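Local coordinates for protein hydroxylase (Rhodococcus sp., PDB 2OR0) that probably acts as a flavin-dependent hydroxylase that uses reduced flavin and molecular oxygen, built on the acyl-CoA dehydrogenase fold, at residues N247-C252 / E332-G337; Y320-V323 / E328-F331; R79-T84 / F254-T259. All blocks are in the same frame, centred on the assembly; numbering follows the deposited sequence.

Contact 1 of 3, residues N247-C252 / E332-G337. With ACT (acetate ion), chain E.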
ATOM      1  N   ASN A 247     -16.930  -5.770   3.094  1.00 29.55           N
ATOM      2  CA  ASN A 247     -17.032  -6.121   4.493  1.00 29.32           C
ATOM      3  C   ASN A 247     -15.778  -6.761   5.064  1.00 29.12           C
ATOM      4  O   ASN A 247     -15.796  -7.285   6.173  1.00 28.58           O
ATOM      5  CB  ASN A 247     -18.271  -6.969   4.760  1.00 29.44           C
ATOM      6  CG  ASN A 247     -19.552  -6.192   4.528  1.00 30.58           C
ATOM      7  OD1 ASN A 247     -20.076  -5.577   5.456  1.00 31.11           O
ATOM      8  ND2 ASN A 247     -20.049  -6.206   3.290  1.00 30.01           N
HETATM    9  N   MSE A 248     -14.696  -6.719   4.292  1.00 29.30           N
HETATM   10  CA  MSE A 248     -13.376  -7.229   4.754  1.00 30.08           C
HETATM   11  C   MSE A 248     -12.812  -6.389   5.925  1.00 29.85           C
HETATM   12  O   MSE A 248     -13.132  -5.211   6.042  1.00 29.52           O
HETATM   13  CB  MSE A 248     -12.391  -7.245   3.580  1.00 29.06           C
HETATM   14  CG  MSE A 248     -12.708  -8.294   2.507  1.00 30.77           C
HETATM   15 SE   MSE A 248     -12.177 -10.068   3.072  0.75 35.38          SE
HETATM   16  CE  MSE A 248     -10.186  -9.821   3.039  1.00 36.91           C
ATOM     17  N   PRO A 249     -11.988  -7.001   6.819  1.00 30.16           N
ATOM     18  CA  PRO A 249     -11.392  -6.159   7.861  1.00 29.97           C
ATOM     19  C   PRO A 249     -10.459  -5.091   7.285  1.00 30.36           C
ATOM     20  O   PRO A 249      -9.680  -5.389   6.373  1.00 30.50           O
ATOM     21  CB  PRO A 249     -10.587  -7.162   8.702  1.00 30.25           C
ATOM     22  CG  PRO A 249     -11.238  -8.529   8.391  1.00 29.49           C
ATOM     23  CD  PRO A 249     -11.583  -8.417   6.957  1.00 28.83           C
ATOM     24  N   TYR A 250     -10.526  -3.870   7.839  1.00 29.18           N
ATOM     25  CA  TYR A 250      -9.622  -2.771   7.462  1.00 28.43           C
ATOM     26  C   TYR A 250      -8.141  -3.171   7.679  1.00 27.12           C
ATOM     27  O   TYR A 250      -7.309  -2.886   6.837  1.00 27.39           O
ATOM     28  CB  TYR A 250      -9.964  -1.490   8.266  1.00 28.49           C
ATOM     29  CG  TYR A 250      -9.053  -0.284   8.014  1.00 30.03           C
ATOM     30  CD1 TYR A 250      -9.334   0.647   7.005  1.00 26.23           C
ATOM     31  CD2 TYR A 250      -7.926  -0.069   8.807  1.00 29.33           C
ATOM     32  CE1 TYR A 250      -8.491   1.759   6.787  1.00 29.64           C
ATOM     33  CE2 TYR A 250      -7.100   1.041   8.607  1.00 29.83           C
ATOM     34  CZ  TYR A 250      -7.383   1.936   7.604  1.00 29.61           C
ATOM     35  OH  TYR A 250      -6.532   3.016   7.450  1.00 34.30           O
ATOM     36  N   SER A 251      -7.855  -3.841   8.788  1.00 26.66           N
ATOM     37  CA  SER A 251      -6.505  -4.260   9.113  1.00 27.39           C
ATOM     38  C   SER A 251      -5.932  -5.303   8.160  1.00 27.61           C
ATOM     39  O   SER A 251      -4.718  -5.513   8.126  1.00 28.11           O
ATOM     40  CB  SER A 251      -6.412  -4.769  10.539  1.00 27.31           C
ATOM     41  OG  SER A 251      -7.093  -6.002  10.721  1.00 28.65           O
ATOM     42  N   CYS A 252      -6.800  -5.968   7.401  1.00 27.63           N
ATOM     43  CA  CYS A 252      -6.347  -6.780   6.313  1.00 27.02           C
ATOM     44  C   CYS A 252      -6.165  -5.937   5.053  1.00 27.39           C
ATOM     45  O   CYS A 252      -5.081  -5.963   4.442  1.00 27.42           O
ATOM     46  CB  CYS A 252      -7.297  -7.965   6.056  1.00 27.27           C
ATOM     47  SG  CYS A 252      -6.756  -9.015   4.671  1.00 29.29           S
ATOM     48  N   GLU A 332      -8.583 -12.308  17.292  1.00 33.99           N
ATOM     49  CA  GLU A 332      -7.436 -13.235  17.168  1.00 34.82           C
ATOM     50  C   GLU A 332      -7.076 -13.532  15.711  1.00 34.06           C
ATOM     51  O   GLU A 332      -5.910 -13.489  15.340  1.00 33.88           O
ATOM     52  CB  GLU A 332      -7.655 -14.554  17.937  1.00 34.59           C
ATOM     53  CG  GLU A 332      -6.418 -15.535  17.884  1.00 35.88           C
ATOM     54  CD  GLU A 332      -6.603 -16.855  18.669  1.00 37.68           C
ATOM     55  OE1 GLU A 332      -7.462 -16.921  19.585  1.00 42.11           O
ATOM     56  OE2 GLU A 332      -5.884 -17.838  18.373  1.00 41.91           O
ATOM     57  N   GLU A 333      -8.089 -13.803  14.889  1.00 32.44           N
ATOM     58  CA  GLU A 333      -7.890 -14.005  13.474  1.00 32.18           C
ATOM     59  C   GLU A 333      -7.299 -12.771  12.812  1.00 30.49           C
ATOM     60  O   GLU A 333      -6.385 -12.877  11.994  1.00 29.45           O
ATOM     61  CB  GLU A 333      -9.203 -14.405  12.788  1.00 31.49           C
ATOM     62  CG  GLU A 333      -9.617 -15.854  13.081  1.00 34.05           C
ATOM     63  CD  GLU A 333     -10.988 -16.242  12.471  1.00 35.56           C
ATOM     64  OE1 GLU A 333     -11.842 -15.354  12.233  1.00 41.33           O
ATOM     65  OE2 GLU A 333     -11.199 -17.450  12.230  1.00 39.84           O
ATOM     66  N   ARG A 334      -7.824 -11.599  13.158  1.00 28.89           N
ATOM     67  CA  ARG A 334      -7.289 -10.362  12.614  1.00 27.92           C
ATOM     68  C   ARG A 334      -5.827 -10.115  13.024  1.00 25.85           C
ATOM     69  O   ARG A 334      -5.033  -9.646  12.218  1.00 26.23           O
ATOM     70  CB  ARG A 334      -8.191  -9.189  12.977  1.00 27.19           C
ATOM     71  CG  ARG A 334      -9.402  -9.016  12.030  1.00 30.28           C
ATOM     72  CD  ARG A 334     -10.649  -8.521  12.793  1.00 34.83           C
ATOM     73  NE  ARG A 334     -10.418  -7.251  13.488  1.00 39.64           N
ATOM     74  CZ  ARG A 334     -11.021  -6.884  14.618  1.00 41.90           C
ATOM     75  NH1 ARG A 334     -11.902  -7.695  15.197  1.00 43.06           N
ATOM     76  NH2 ARG A 334     -10.744  -5.700  15.171  1.00 42.36           N
ATOM     77  N   ALA A 335      -5.510 -10.438  14.265  1.00 24.60           N
ATOM     78  CA  ALA A 335      -4.199 -10.212  14.879  1.00 25.08           C
ATOM     79  C   ALA A 335      -3.164 -11.109  14.200  1.00 25.42           C
ATOM     80  O   ALA A 335      -2.044 -10.671  13.876  1.00 24.84           O
ATOM     81  CB  ALA A 335      -4.254 -10.517  16.385  1.00 23.79           C
ATOM     82  N   ILE A 336      -3.568 -12.371  13.984  1.00 25.25           N
ATOM     83  CA  ILE A 336      -2.732 -13.366  13.319  1.00 25.34           C
ATOM     84  C   ILE A 336      -2.538 -12.978  11.882  1.00 24.77           C
ATOM     85  O   ILE A 336      -1.434 -13.089  11.374  1.00 26.12           O
ATOM     86  CB  ILE A 336      -3.284 -14.814  13.472  1.00 25.60           C
ATOM     87  CG1 ILE A 336      -3.140 -15.239  14.943  1.00 25.12           C
ATOM     88  CG2 ILE A 336      -2.486 -15.810  12.545  1.00 25.50           C
ATOM     89  CD1 ILE A 336      -3.742 -16.623  15.287  1.00 27.07           C
ATOM     90  N   GLY A 337      -3.589 -12.498  11.217  1.00 23.51           N
ATOM     91  CA  GLY A 337      -3.424 -12.001   9.873  1.00 22.43           C
ATOM     92  C   GLY A 337      -2.453 -10.818   9.733  1.00 23.35           C
ATOM     93  O   GLY A 337      -1.742 -10.687   8.708  1.00 22.92           O
TER
HETATM   94  C   ACT E 607     -11.795  -5.027  18.594  1.00 63.11           C
HETATM   95  O   ACT E 607     -12.004  -6.017  19.326  1.00 62.96           O
HETATM   96  OXT ACT E 607     -12.436  -5.027  17.522  1.00 63.68           O
HETATM   97  CH3 ACT E 607     -10.848  -3.920  18.962  1.00 62.76           C
HETATM   98  O   HOH W   1      -6.004  -8.597   9.827  1.00 23.89           O

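Contact 2 of 3, residues Y320-V323 / E328-F331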
ATOM      1  N   TYR A 320     -11.972 -13.582   3.081  1.00 29.66           N
ATOM      2  CA  TYR A 320     -13.039 -13.406   2.105  1.00 31.82           C
ATOM      3  C   TYR A 320     -14.066 -14.548   2.199  1.00 32.82           C
ATOM      4  O   TYR A 320     -15.255 -14.281   2.156  1.00 32.40           O
ATOM      5  CB  TYR A 320     -12.501 -13.302   0.687  1.00 31.98           C
ATOM      6  CG  TYR A 320     -13.574 -12.946  -0.338  1.00 34.19           C
ATOM      7  CD1 TYR A 320     -13.818 -11.616  -0.681  1.00 34.58           C
ATOM      8  CD2 TYR A 320     -14.340 -13.947  -0.972  1.00 35.48           C
ATOM      9  CE1 TYR A 320     -14.801 -11.279  -1.605  1.00 36.96           C
ATOM     10  CE2 TYR A 320     -15.319 -13.620  -1.929  1.00 35.60           C
ATOM     11  CZ  TYR A 320     -15.545 -12.287  -2.228  1.00 36.10           C
ATOM     12  OH  TYR A 320     -16.501 -11.938  -3.151  1.00 36.10           O
ATOM     13  N   ASP A 321     -13.586 -15.791   2.333  1.00 33.66           N
ATOM     14  CA  ASP A 321     -14.456 -16.970   2.469  1.00 35.53           C
ATOM     15  C   ASP A 321     -15.379 -16.883   3.667  1.00 35.79           C
ATOM     16  O   ASP A 321     -16.578 -17.129   3.525  1.00 35.47           O
ATOM     17  CB  ASP A 321     -13.651 -18.276   2.518  1.00 35.58           C
ATOM     18  CG  ASP A 321     -13.200 -18.719   1.147  1.00 38.55           C
ATOM     19  OD1 ASP A 321     -13.795 -18.247   0.149  1.00 40.82           O
ATOM     20  OD2 ASP A 321     -12.243 -19.534   1.055  1.00 42.64           O
ATOM     21  N   LYS A 322     -14.825 -16.544   4.833  1.00 35.91           N
ATOM     22  CA  LYS A 322     -15.643 -16.281   6.012  1.00 37.47           C
ATOM     23  C   LYS A 322     -16.670 -15.160   5.813  1.00 38.20           C
ATOM     24  O   LYS A 322     -17.837 -15.322   6.184  1.00 38.88           O
ATOM     25  CB  LYS A 322     -14.764 -16.011   7.241  1.00 37.95           C
ATOM     26  CG  LYS A 322     -14.055 -17.245   7.712  1.00 40.28           C
ATOM     27  CD  LYS A 322     -13.091 -16.997   8.852  1.00 45.86           C
ATOM     28  CE  LYS A 322     -12.613 -18.340   9.438  1.00 48.67           C
ATOM     29  NZ  LYS A 322     -11.945 -19.212   8.388  1.00 51.75           N
ATOM     30  N   VAL A 323     -16.258 -14.035   5.228  1.00 39.13           N
ATOM     31  CA  VAL A 323     -17.192 -12.934   4.951  1.00 40.05           C
ATOM     32  C   VAL A 323     -18.301 -13.344   3.942  1.00 40.91           C
ATOM     33  O   VAL A 323     -19.472 -13.051   4.168  1.00 40.82           O
ATOM     34  CB  VAL A 323     -16.479 -11.634   4.497  1.00 39.82           C
ATOM     35  CG1 VAL A 323     -17.480 -10.559   4.203  1.00 39.56           C
ATOM     36  CG2 VAL A 323     -15.501 -11.140   5.578  1.00 38.82           C
ATOM     37  N   GLU A 328     -18.250 -14.507  11.213  1.00 46.85           N
ATOM     38  CA  GLU A 328     -17.557 -13.353  11.807  1.00 45.92           C
ATOM     39  C   GLU A 328     -16.041 -13.613  11.874  1.00 43.80           C
ATOM     40  O   GLU A 328     -15.604 -14.689  12.312  1.00 43.64           O
ATOM     41  CB  GLU A 328     -18.110 -13.067  13.212  1.00 46.87           C
ATOM     42  CG  GLU A 328     -17.531 -11.841  13.937  1.00 50.54           C
ATOM     43  CD  GLU A 328     -18.520 -10.666  14.013  1.00 56.89           C
ATOM     44  OE1 GLU A 328     -19.145 -10.316  12.972  1.00 58.81           O
ATOM     45  OE2 GLU A 328     -18.662 -10.087  15.124  1.00 58.13           O
ATOM     46  N   ILE A 329     -15.250 -12.642  11.418  1.00 41.38           N
ATOM     47  CA  ILE A 329     -13.786 -12.696  11.632  1.00 39.67           C
ATOM     48  C   ILE A 329     -13.404 -12.167  13.031  1.00 38.84           C
ATOM     49  O   ILE A 329     -13.678 -11.012  13.362  1.00 39.16           O
ATOM     50  CB  ILE A 329     -12.987 -11.990  10.485  1.00 39.06           C
ATOM     51  CG1 ILE A 329     -13.283 -12.665   9.141  1.00 35.31           C
ATOM     52  CG2 ILE A 329     -11.453 -12.007  10.790  1.00 39.80           C
ATOM     53  CD1 ILE A 329     -13.061 -11.773   7.979  1.00 32.17           C
ATOM     54  N   THR A 330     -12.781 -13.021  13.841  1.00 37.43           N
ATOM     55  CA  THR A 330     -12.451 -12.665  15.222  1.00 36.68           C
ATOM     56  C   THR A 330     -11.208 -11.771  15.357  1.00 35.96           C
ATOM     57  O   THR A 330     -10.409 -11.672  14.428  1.00 35.34           O
ATOM     58  CB  THR A 330     -12.258 -13.902  16.104  1.00 36.14           C
ATOM     59  OG1 THR A 330     -11.020 -14.557  15.779  1.00 35.93           O
ATOM     60  CG2 THR A 330     -13.437 -14.864  15.955  1.00 37.63           C
ATOM     61  N   PHE A 331     -11.074 -11.133  16.523  1.00 35.37           N
ATOM     62  CA  PHE A 331      -9.922 -10.286  16.855  1.00 34.58           C
ATOM     63  C   PHE A 331      -8.631 -11.101  16.709  1.00 34.24           C
ATOM     64  O   PHE A 331      -7.732 -10.635  16.036  1.00 34.21           O
ATOM     65  CB  PHE A 331     -10.049  -9.686  18.273  1.00 34.54           C
ATOM     66  CG  PHE A 331      -8.847  -8.876  18.705  1.00 32.95           C
ATOM     67  CD1 PHE A 331      -8.757  -7.532  18.411  1.00 33.15           C
ATOM     68  CD2 PHE A 331      -7.801  -9.469  19.397  1.00 35.15           C
ATOM     69  CE1 PHE A 331      -7.628  -6.770  18.815  1.00 33.41           C
ATOM     70  CE2 PHE A 331      -6.662  -8.717  19.787  1.00 34.03           C
ATOM     71  CZ  PHE A 331      -6.595  -7.373  19.492  1.00 31.97           C
TER

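Contact 3 of 3, residues R79-T84 / F254-T259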
ATOM      1  N   ARG A  79      -7.481 -11.202  -3.593  1.00 28.88           N
ATOM      2  CA  ARG A  79      -6.355 -11.910  -4.211  1.00 28.87           C
ATOM      3  C   ARG A  79      -5.965 -11.230  -5.494  1.00 29.03           C
ATOM      4  O   ARG A  79      -4.782 -11.014  -5.734  1.00 28.89           O
ATOM      5  CB  ARG A  79      -6.654 -13.394  -4.470  1.00 29.35           C
ATOM      6  CG  ARG A  79      -5.712 -14.063  -5.491  1.00 29.03           C
ATOM      7  CD  ARG A  79      -5.983 -15.577  -5.637  1.00 29.58           C
ATOM      8  NE  ARG A  79      -5.580 -16.346  -4.454  1.00 33.85           N
ATOM      9  CZ  ARG A  79      -4.345 -16.802  -4.229  1.00 35.37           C
ATOM     10  NH1 ARG A  79      -4.085 -17.506  -3.138  1.00 35.65           N
ATOM     11  NH2 ARG A  79      -3.364 -16.550  -5.092  1.00 36.61           N
ATOM     12  N   GLU A  80      -6.952 -10.899  -6.329  1.00 28.88           N
ATOM     13  CA  GLU A  80      -6.670 -10.211  -7.588  1.00 29.17           C
ATOM     14  C   GLU A  80      -6.030  -8.830  -7.382  1.00 28.10           C
ATOM     15  O   GLU A  80      -5.130  -8.430  -8.139  1.00 28.56           O
ATOM     16  CB  GLU A  80      -7.938 -10.042  -8.447  1.00 29.57           C
ATOM     17  CG  GLU A  80      -7.591  -9.346  -9.777  1.00 31.37           C
ATOM     18  CD  GLU A  80      -8.716  -9.364 -10.806  1.00 31.74           C
ATOM     19  OE1 GLU A  80      -9.779  -9.964 -10.543  1.00 36.84           O
ATOM     20  OE2 GLU A  80      -8.516  -8.780 -11.880  1.00 36.14           O
ATOM     21  N   PHE A  81      -6.526  -8.086  -6.406  1.00 27.07           N
ATOM     22  CA  PHE A  81      -5.913  -6.805  -6.076  1.00 26.72           C
ATOM     23  C   PHE A  81      -4.423  -7.040  -5.711  1.00 26.10           C
ATOM     24  O   PHE A  81      -3.539  -6.426  -6.286  1.00 26.92           O
ATOM     25  CB  PHE A  81      -6.637  -6.150  -4.889  1.00 26.15           C
ATOM     26  CG  PHE A  81      -5.950  -4.878  -4.369  1.00 26.32           C
ATOM     27  CD1 PHE A  81      -5.906  -3.733  -5.149  1.00 25.00           C
ATOM     28  CD2 PHE A  81      -5.367  -4.848  -3.112  1.00 25.37           C
ATOM     29  CE1 PHE A  81      -5.301  -2.572  -4.687  1.00 26.41           C
ATOM     30  CE2 PHE A  81      -4.776  -3.681  -2.620  1.00 26.98           C
ATOM     31  CZ  PHE A  81      -4.741  -2.542  -3.414  1.00 24.24           C
ATOM     32  N   ALA A  82      -4.169  -7.947  -4.776  1.00 26.00           N
ATOM     33  CA  ALA A  82      -2.822  -8.188  -4.292  1.00 26.23           C
ATOM     34  C   ALA A  82      -1.890  -8.579  -5.441  1.00 27.23           C
ATOM     35  O   ALA A  82      -0.806  -8.017  -5.578  1.00 26.49           O
ATOM     36  CB  ALA A  82      -2.828  -9.234  -3.205  1.00 25.77           C
ATOM     37  N   GLU A  83      -2.336  -9.498  -6.300  1.00 27.11           N
ATOM     38  CA  GLU A  83      -1.506  -9.967  -7.400  1.00 27.65           C
ATOM     39  C   GLU A  83      -1.233  -8.891  -8.436  1.00 28.24           C
ATOM     40  O   GLU A  83      -0.139  -8.867  -9.041  1.00 28.64           O
ATOM     41  CB  GLU A  83      -2.132 -11.210  -8.075  1.00 28.43           C
ATOM     42  CG  GLU A  83      -2.073 -12.478  -7.191  1.00 26.62           C
ATOM     43  CD  GLU A  83      -2.897 -13.677  -7.737  1.00 28.78           C
ATOM     44  OE1 GLU A  83      -3.699 -13.526  -8.686  1.00 28.13           O
ATOM     45  OE2 GLU A  83      -2.756 -14.781  -7.164  1.00 30.54           O
ATOM     46  N   THR A  84      -2.222  -8.022  -8.668  1.00 27.72           N
ATOM     47  CA  THR A  84      -2.046  -6.934  -9.623  1.00 27.79           C
ATOM     48  C   THR A  84      -0.995  -5.920  -9.118  1.00 27.08           C
ATOM     49  O   THR A  84      -0.124  -5.502  -9.875  1.00 27.91           O
ATOM     50  CB  THR A  84      -3.383  -6.210  -9.942  1.00 28.53           C
ATOM     51  OG1 THR A  84      -4.394  -7.191 -10.257  1.00 29.62           O
ATOM     52  CG2 THR A  84      -3.182  -5.262 -11.124  1.00 28.22           C
ATOM     53  N   PHE A 254      -6.059  -2.585   4.248  1.00 26.94           N
ATOM     54  CA  PHE A 254      -5.208  -1.393   4.172  1.00 27.17           C
ATOM     55  C   PHE A 254      -3.739  -1.828   4.025  1.00 25.97           C
ATOM     56  O   PHE A 254      -3.103  -1.453   3.063  1.00 26.43           O
ATOM     57  CB  PHE A 254      -5.487  -0.404   5.346  1.00 27.16           C
ATOM     58  CG  PHE A 254      -4.364   0.593   5.611  1.00 28.25           C
ATOM     59  CD1 PHE A 254      -3.923   1.469   4.626  1.00 28.98           C
ATOM     60  CD2 PHE A 254      -3.767   0.651   6.869  1.00 29.67           C
ATOM     61  CE1 PHE A 254      -2.882   2.361   4.892  1.00 29.45           C
ATOM     62  CE2 PHE A 254      -2.741   1.553   7.143  1.00 28.05           C
ATOM     63  CZ  PHE A 254      -2.308   2.400   6.154  1.00 28.60           C
ATOM     64  N   PRO A 255      -3.209  -2.646   4.949  1.00 26.04           N
ATOM     65  CA  PRO A 255      -1.837  -3.128   4.758  1.00 26.18           C
ATOM     66  C   PRO A 255      -1.592  -4.073   3.561  1.00 27.55           C
ATOM     67  O   PRO A 255      -0.425  -4.311   3.216  1.00 27.63           O
ATOM     68  CB  PRO A 255      -1.547  -3.862   6.050  1.00 25.93           C
ATOM     69  CG  PRO A 255      -2.495  -3.328   7.025  1.00 25.97           C
ATOM     70  CD  PRO A 255      -3.753  -3.109   6.228  1.00 25.68           C
ATOM     71  N   LEU A 256      -2.659  -4.573   2.912  1.00 27.41           N
ATOM     72  CA  LEU A 256      -2.517  -5.600   1.864  1.00 26.89           C
ATOM     73  C   LEU A 256      -1.829  -5.029   0.640  1.00 26.15           C
ATOM     74  O   LEU A 256      -0.900  -5.633   0.088  1.00 26.10           O
ATOM     75  CB  LEU A 256      -3.887  -6.201   1.475  1.00 26.81           C
ATOM     76  CG  LEU A 256      -3.933  -7.245   0.336  1.00 27.68           C
ATOM     77  CD1 LEU A 256      -3.245  -8.549   0.766  1.00 24.62           C
ATOM     78  CD2 LEU A 256      -5.391  -7.519  -0.110  1.00 26.34           C
ATOM     79  N   GLY A 257      -2.294  -3.858   0.208  1.00 25.20           N
ATOM     80  CA  GLY A 257      -1.686  -3.180  -0.922  1.00 24.91           C
ATOM     81  C   GLY A 257      -0.235  -2.801  -0.689  1.00 24.63           C
ATOM     82  O   GLY A 257       0.599  -2.880  -1.604  1.00 25.42           O
ATOM     83  N   ILE A 258       0.060  -2.380   0.534  1.00 24.01           N
ATOM     84  CA  ILE A 258       1.381  -1.888   0.901  1.00 23.93           C
ATOM     85  C   ILE A 258       2.410  -3.059   0.927  1.00 22.96           C
ATOM     86  O   ILE A 258       3.460  -2.974   0.329  1.00 23.28           O
ATOM     87  CB  ILE A 258       1.322  -1.168   2.289  1.00 23.55           C
ATOM     88  CG1 ILE A 258       0.679   0.223   2.133  1.00 23.96           C
ATOM     89  CG2 ILE A 258       2.693  -1.039   2.885  1.00 24.12           C
ATOM     90  CD1 ILE A 258       0.228   0.832   3.441  1.00 23.98           C
ATOM     91  N   THR A 259       2.071  -4.131   1.629  1.00 23.08           N
ATOM     92  CA  THR A 259       2.920  -5.327   1.692  1.00 23.34           C
ATOM     93  C   THR A 259       2.989  -6.059   0.347  1.00 23.70           C
ATOM     94  O   THR A 259       4.065  -6.509  -0.059  1.00 24.12           O
ATOM     95  CB  THR A 259       2.490  -6.224   2.846  1.00 23.18           C
ATOM     96  OG1 THR A 259       2.534  -5.434   4.035  1.00 24.25           O
ATOM     97  CG2 THR A 259       3.426  -7.428   3.014  1.00 19.32           C
TER

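Contact 1 of 3, residues N247-C252 / E332-G337
P249 and S251 both rest on the aliphatic start of R334, where the first turn of helix 250-277 meets the first turns of helix 331-356 in the helical C-terminal part of the acyl-CoA dehydrogenase fold. P249 stands at the N-cap of its helix; its CB points toward the neighbouring helix and lies 4.0 Å from CG of R334, with the proline ring and the arginine chain crossing at a slant. Two residues on, in the same first turn, the hydroxyl of S251 comes to the same methylene, OG to R334 CG 4.0 Å. That OG is set between the backbone N and the carbonyl carbon of S251 (chi1 69°), a position that brings it to the arginine side. R334 itself starts with CG beside its own backbone N, anti to the carbonyl carbon, and then bends at chi2 and again at chi3 (58°), so that the chain passes the proline and carries the guanidinium away from the shared methylene. No direct hydrogen bond joins the two segments. A water spans them instead, giving one proton to S251 OG (3.0 Å) and the other to the backbone O of R334 (2.8 Å). The polar ends share a further partner: S251 OG and R334 NE are both hydrogen-bonded to the backbone O of I412, which ties the last modelled residue of the chain to both helix starts. Beyond NE, the edge of the guanidinium faces an acetate ion, probably from the crystallisation liquor, that is also held by R409. The acetate oxygen OXT lies in the guanidinium plane and takes a nearly straight bond from R334 NH2, 3.0 Å long with an angle of 168° at the hydrogen.

Contact 2 of 3, residues Y320-V323 / E328-F331
K322 and V323, on the last turns of helix 292-324, pack against the side chain of I329, in the extended link to helix 331-356, and the closest CA atoms, those of K322 and E328, are 6.8 Å apart. I329 carries its side of the contact through one branch. CG1 lies beside the backbone N, anti to the carbonyl carbon (chi1 -60°), and from there the CD1 methyl reaches in to CG2 of V323 at 3.5 Å, closer than methyl groups usually sit. The two side chains meet at a slant, methyl against methyl. One carbon nearer its backbone, I329 CG1 lies 4.1 Å from CB of K322. The rest of that lysine runs nearly straight before bending at its last torsion (chi4 58°), and its end leads away from the isoleucine. I329 also touches P249 and R334, which puts it at the meeting point of three helix ends. The neighbouring T330 begins the next helix with a capping box: its OG1 caps the backbone N of E333, while E333 OE1 returns a bond to the backbone N of T330. Across the turn itself, then, only carbon meets carbon; the hydrogen bonds of the capping box secure the start of the next helix and do not cross the contact, and the lysine lends its aliphatic root to the contact while its outer chain runs on to touch E333.

Contact 3 of 3, residues R79-T84 / F254-T259
The F81 ring meets L256 at its edge, near the ring plane, where CD2 of the leucine stands 4.0 Å from CD2 of the phenylalanine, and it meets the backbone of G257 at a slant, with F81 CE2 3.6 Å from G257 CA. The other flat group, the R79 guanidinium, has E83 OE2 at its edge and in plane. This salt bridge stays within helix 78-91, R79 NH2 to E83 OE2 2.8 Å with an angle of 143° at the hydrogen, and a second carboxylate, that of D317 in helix 292-324, pairs with NH1. Helices 78-91 and 250-277 run side by side here; the axes of segments 79-84 and 254-259 approach to 9.1 Å, at 29° between their directions. This places an N-terminal helix against the C-terminal helical bundle, as in acyl-CoA dehydrogenases. They come nearest at A82 and G257, whose CA atoms are 6.1 Å apart. F81 holds its CG anti to the backbone N, which sends the ring across to the other helix. The leucine's two methyls divide the work, CD2 going to the ring and CD1 to CB of A82 at 4.1 Å, while L256 also touches L312. A CB on G257 would probably crowd F81 CZ. Cutting F81 back to an alanine here would probably open a gap between the helices, leaving L256 CD2 and the bare CA of G257 without the ring. No hydrogen bond crosses between the two segments; polar pairs stay within a helix or turn to other partners, as T259 OG1 does with Q341 and H386. Fit of shape between apolar groups and a glycine is therefore what joins these buried segments.

Contacts 1 and 2 adjoin, their centres about 8 Å apart, and together gather the ends of helices 250-277, 292-324 and 331-356; P249 CG lies 3.7 Å from I329 CD1, and N247 packs on V323. Contact 3 uses helix 250-277 again, just past the part used in contact 1, but its partner there is helix 78-91, from the N-terminal part of the chain. It is the buried one, its centre about 7 Å from the centre of the chain, and wholly apolar across the helices. Contact 2 is also carbon on carbon, though at the surface and between near neighbours in sequence. Partly buried contact 1 alone adds a bridging water and an ion.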